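Local atomic coordinates of SusD-like carbohydrate binding protein (Bacteroides vulgatus, PDB entry 3LEW), a protein that probably binds carbohydrate at the bacterial outer membrane and so takes part in nutrient capture. Residues V342-V346 / A347-L351; H198-D201 / N202-L206. All coordinates share one frame; numbering follows the deposited sequence.

Interaction 1: V342-V346 / A347-L351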
loop_
_atom_site.group_PDB
_atom_site.type_symbol
_atom_site.label_atom_id
_atom_site.label_comp_id
_atom_site.label_asym_id
_atom_site.label_seq_id
_atom_site.Cartn_x
_atom_site.Cartn_y
_atom_site.Cartn_z
ATOM N N VAL A 342 -2.011 4.183 -8.161
ATOM C CA VAL A 342 -2.180 5.134 -7.039
ATOM C C VAL A 342 -1.277 4.737 -5.844
ATOM O O VAL A 342 -1.198 3.569 -5.494
ATOM C CB VAL A 342 -3.660 5.256 -6.615
ATOM C CG1 VAL A 342 -4.205 3.949 -6.052
ATOM C CG2 VAL A 342 -3.836 6.375 -5.542
ATOM N N LEU A 343 -0.603 5.722 -5.219
ATOM C CA LEU A 343 0.228 5.461 -4.079
ATOM C C LEU A 343 -0.284 6.218 -2.823
ATOM O O LEU A 343 -0.124 5.735 -1.714
ATOM C CB LEU A 343 1.681 5.882 -4.384
ATOM C CG LEU A 343 2.385 5.055 -5.495
ATOM C CD1 LEU A 343 3.734 5.730 -5.876
ATOM C CD2 LEU A 343 2.551 3.610 -5.028
HETATM N N MSE A 344 -0.924 7.360 -3.009
HETATM C CA MSE A 344 -1.396 8.161 -1.862
HETATM C C MSE A 344 -2.491 9.104 -2.315
HETATM O O MSE A 344 -2.298 9.824 -3.299
HETATM C CB MSE A 344 -0.264 8.960 -1.222
HETATM C CG MSE A 344 -0.687 9.608 0.023
HETATM SE SE MSE A 344 0.922 10.244 1.020
HETATM C CE MSE A 344 1.679 11.286 -0.214
ATOM N N ARG A 345 -3.626 9.107 -1.599
ATOM C CA ARG A 345 -4.727 10.018 -1.862
ATOM C C ARG A 345 -5.058 10.869 -0.638
ATOM O O ARG A 345 -4.763 10.504 0.518
ATOM C CB ARG A 345 -5.986 9.224 -2.226
ATOM C CG ARG A 345 -5.802 8.343 -3.382
ATOM C CD ARG A 345 -7.165 7.817 -3.844
ATOM N NE ARG A 345 -7.724 6.752 -3.011
ATOM C CZ ARG A 345 -8.867 6.802 -2.331
ATOM N NH1 ARG A 345 -9.628 7.897 -2.280
ATOM N NH2 ARG A 345 -9.296 5.695 -1.722
ATOM N N VAL A 346 -5.730 11.978 -0.891
ATOM C CA VAL A 346 -6.157 12.860 0.201
ATOM C C VAL A 346 -7.068 12.120 1.217
ATOM O O VAL A 346 -6.973 12.373 2.419
ATOM C CB VAL A 346 -6.846 14.144 -0.307
ATOM C CG1 VAL A 346 -7.164 15.119 0.937
ATOM C CG2 VAL A 346 -5.951 14.890 -1.357
ATOM N N ALA A 347 -7.932 11.220 0.770
ATOM C CA ALA A 347 -8.765 10.499 1.705
ATOM C C ALA A 347 -7.959 9.795 2.800
ATOM O O ALA A 347 -8.429 9.708 3.936
ATOM C CB ALA A 347 -9.676 9.452 0.973
ATOM N N GLU A 348 -6.816 9.206 2.460
ATOM C CA GLU A 348 -5.956 8.595 3.462
ATOM C C GLU A 348 -5.494 9.606 4.505
ATOM O O GLU A 348 -5.337 9.256 5.681
ATOM C CB GLU A 348 -4.745 7.930 2.786
ATOM C CG GLU A 348 -3.808 7.228 3.786
ATOM C CD GLU A 348 -2.436 6.879 3.231
ATOM O OE1 GLU A 348 -2.188 6.997 2.025
ATOM O OE2 GLU A 348 -1.564 6.504 4.061
ATOM N N ILE A 349 -5.225 10.847 4.068
ATOM C CA ILE A 349 -4.766 11.903 4.989
ATOM C C ILE A 349 -5.874 12.277 5.952
ATOM O O ILE A 349 -5.610 12.451 7.134
ATOM C CB ILE A 349 -4.225 13.142 4.239
ATOM C CG1 ILE A 349 -3.190 12.738 3.164
ATOM C CG2 ILE A 349 -3.652 14.160 5.221
ATOM C CD1 ILE A 349 -1.999 11.863 3.728
ATOM N N TYR A 350 -7.124 12.337 5.483
ATOM C CA TYR A 350 -8.252 12.553 6.407
ATOM C C TYR A 350 -8.302 11.432 7.454
ATOM O O TYR A 350 -8.502 11.668 8.636
ATOM C CB TYR A 350 -9.594 12.539 5.678
ATOM C CG TYR A 350 -10.052 13.836 5.059
ATOM C CD1 TYR A 350 -9.601 14.239 3.807
ATOM C CD2 TYR A 350 -10.969 14.628 5.705
ATOM C CE1 TYR A 350 -10.046 15.402 3.211
ATOM C CE2 TYR A 350 -11.419 15.823 5.117
ATOM C CZ TYR A 350 -10.974 16.186 3.849
ATOM O OH TYR A 350 -11.466 17.370 3.275
ATOM N N LEU A 351 -8.100 10.201 7.003
ATOM C CA LEU A 351 -8.155 9.045 7.915
ATOM C C LEU A 351 -6.971 9.005 8.899
ATOM O O LEU A 351 -7.167 8.682 10.058
ATOM C CB LEU A 351 -8.201 7.759 7.094
ATOM C CG LEU A 351 -9.579 7.504 6.431
ATOM C CD1 LEU A 351 -9.386 6.488 5.291
ATOM C CD2 LEU A 351 -10.582 6.947 7.467
HETATM O O HOH W 1 -3.966 6.740 -0.075
#
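Backbone bonds tie V346 and R345 to the first turn of the helix. The carbonyl of V346 receives two N-H groups. Y350 N reaches V346 O at 3.1 Å, with a fairly straight N-H...O angle of 159°. I349 N is nearer, 2.8 Å from V346 O, but its bond is weak because it is strongly bent. E348 N gives a further weak bond to R345 O.

The polar side chains come next. The extended E348 side chain, with CG anti to its backbone N (chi1 -178°), places OE1 beside the M344 side chain. E348 OE1 takes a hydrogen bond from a water at 2.8 Å, and the same water accepts from R345 N. E348 OE1 also lies 3.6 Å from M344 CG, where the two side chains cross at about a right angle. R211 forms a salt bridge with this OE1 and a hydrogen bond with L343 O.

The segment is a strand-to-helix junction. Strand 341-345 pairs antiparallel with strand 254-258, and a classic beta bulge sets L343 and M344 opposite the single residue W256. Helix 346-359 follows at once.

The bend at chi3 (-77°) turns the R345 guanidinium so that NH1 lies 3.6 Å from A347 CB, at an oblique angle. The guanidinium makes salt bridges with E405, E253 and E401, which probably offset its buried charge. E253 also accepts from A347 N.

The apolar contacts are few. V346 CG1 packs 3.7 Å from Y350 CE1, while V346 O lies at the ring edge, in its plane. Y350 OH bonds to N234 O. M344 is a selenomethionine, and its SE meets I349 CD1 at 4.3 Å.

Interaction 2: H198-D201 / N202-L206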
loop_
_atom_site.group_PDB
_atom_site.type_symbol
_atom_site.label_atom_id
_atom_site.label_comp_id
_atom_site.label_asym_id
_atom_site.label_seq_id
_atom_site.Cartn_x
_atom_site.Cartn_y
_atom_site.Cartn_z
ATOM N N HIS A 198 4.234 11.608 -9.842
ATOM C CA HIS A 198 5.183 10.685 -9.160
ATOM C C HIS A 198 6.297 11.458 -8.450
ATOM O O HIS A 198 7.043 10.879 -7.633
ATOM C CB HIS A 198 5.804 9.675 -10.157
ATOM C CG HIS A 198 6.610 10.308 -11.257
ATOM N ND1 HIS A 198 6.025 10.990 -12.316
ATOM C CD2 HIS A 198 7.945 10.342 -11.468
ATOM C CE1 HIS A 198 6.982 11.431 -13.119
ATOM N NE2 HIS A 198 8.157 11.065 -12.620
ATOM N N LYS A 199 6.451 12.749 -8.774
ATOM C CA LYS A 199 7.524 13.568 -8.209
ATOM C C LYS A 199 7.160 13.995 -6.788
ATOM O O LYS A 199 5.996 14.190 -6.460
ATOM C CB LYS A 199 7.749 14.818 -9.057
ATOM C CG LYS A 199 8.318 14.545 -10.429
ATOM C CD LYS A 199 9.781 14.042 -10.282
ATOM C CE LYS A 199 10.743 14.658 -11.282
ATOM N NZ LYS A 199 12.151 14.775 -10.728
ATOM N N ILE A 200 8.151 14.049 -5.920
ATOM C CA ILE A 200 7.944 14.395 -4.524
ATOM C C ILE A 200 8.085 15.909 -4.316
ATOM O O ILE A 200 9.137 16.490 -4.551
ATOM C CB ILE A 200 8.996 13.631 -3.634
ATOM C CG1 ILE A 200 8.863 12.126 -3.834
ATOM C CG2 ILE A 200 8.884 14.068 -2.180
ATOM C CD1 ILE A 200 9.888 11.330 -3.033
ATOM N N ASP A 201 7.036 16.556 -3.830
ATOM C CA ASP A 201 7.073 17.961 -3.461
ATOM C C ASP A 201 6.747 18.063 -1.963
ATOM O O ASP A 201 6.750 17.047 -1.249
ATOM C CB ASP A 201 6.149 18.831 -4.327
ATOM C CG ASP A 201 4.680 18.541 -4.118
ATOM O OD1 ASP A 201 4.363 17.600 -3.329
ATOM O OD2 ASP A 201 3.827 19.213 -4.795
ATOM N N ASN A 202 6.592 19.285 -1.480
ATOM C CA ASN A 202 6.319 19.505 -0.052
ATOM C C ASN A 202 5.081 18.728 0.390
ATOM O O ASN A 202 5.122 18.105 1.425
ATOM C CB ASN A 202 6.237 21.010 0.257
ATOM C CG ASN A 202 6.160 21.316 1.795
ATOM O OD1 ASN A 202 7.190 21.532 2.462
ATOM N ND2 ASN A 202 4.974 21.337 2.310
ATOM N N GLU A 203 3.998 18.773 -0.375
ATOM C CA GLU A 203 2.778 18.048 -0.013
ATOM C C GLU A 203 2.993 16.534 0.106
ATOM O O GLU A 203 2.495 15.885 1.039
ATOM C CB GLU A 203 1.654 18.372 -1.007
ATOM C CG GLU A 203 0.396 17.600 -0.700
ATOM C CD GLU A 203 -0.776 17.917 -1.607
ATOM O OE1 GLU A 203 -0.607 18.666 -2.571
ATOM O OE2 GLU A 203 -1.867 17.392 -1.340
ATOM N N VAL A 204 3.716 15.960 -0.855
ATOM C CA VAL A 204 4.016 14.533 -0.834
ATOM C C VAL A 204 4.791 14.189 0.425
ATOM O O VAL A 204 4.442 13.240 1.123
ATOM C CB VAL A 204 4.747 14.021 -2.098
ATOM C CG1 VAL A 204 5.102 12.499 -1.971
ATOM C CG2 VAL A 204 3.910 14.261 -3.382
ATOM N N VAL A 205 5.815 14.996 0.760
ATOM C CA VAL A 205 6.576 14.762 2.003
ATOM C C VAL A 205 5.657 14.801 3.256
ATOM O O VAL A 205 5.750 13.931 4.113
ATOM C CB VAL A 205 7.746 15.727 2.142
ATOM C CG1 VAL A 205 8.481 15.482 3.483
ATOM C CG2 VAL A 205 8.753 15.559 0.948
ATOM N N LEU A 206 4.781 15.801 3.360
ATOM C CA LEU A 206 3.870 15.885 4.484
ATOM C C LEU A 206 3.025 14.610 4.563
ATOM O O LEU A 206 2.768 14.094 5.660
ATOM C CB LEU A 206 2.940 17.117 4.359
ATOM C CG LEU A 206 3.576 18.490 4.622
ATOM C CD1 LEU A 206 2.593 19.591 4.238
ATOM C CD2 LEU A 206 4.010 18.615 6.141
HETATM O O HOH W 2 1.149 18.704 -4.929
#
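The extended backbone of D201 leads into the helix at N202, and its carbonyl makes an i to i+4 bond: V205 N lies 3.0 Å from D201 O, with an N-H...O angle of 169°. The side chain of D201 turns to the same helix end. Its CG sits between the backbone N and the carbonyl carbon (chi1 67°), which lets OD1 fold back to the N-H of V204. V204 N donates to D201 OD1 at 3.0 Å, nearly in line with the C-O bond. The other oxygen, D201 OD2, is linked through a water to E203 OE1; the water donates to both. R194 makes a salt bridge to OD2, which probably favours the charged carboxylate.

I200 supplies the apolar part. Its CG2 meets V205 CG2 at 3.5 Å, a tight carbon contact, and V204 CG1 at 4.1 Å. The I200 side chain crosses both valines at about a right angle. V204 CG2 also lies 3.4 Å from D201 OD1. I200 and V204 both also touch W256 of strand 254-258. The arrangement is an aspartate N-cap, here closing the start of helix 202-215.

How the interactions relate
Interaction 2 comes first along the chain, at the start of helix 202-215. Interaction 1 follows much later, where strand 341-345 runs into helix 346-359. Their centres are about 13 Å apart. They also touch directly: M344 CE packs 3.6 Å from V204 O. Both are helix beginnings, and both lean on strand 254-258, which pairs with strand 341-345 and also meets I200, E203 and V204. Helix 219-232 touches residues of both. Each interaction is local to its own part of the chain. The M344-V204 contact and the bonds of R211, farther along helix 202-215, are what link these two distant parts of the sequence within one compact chain.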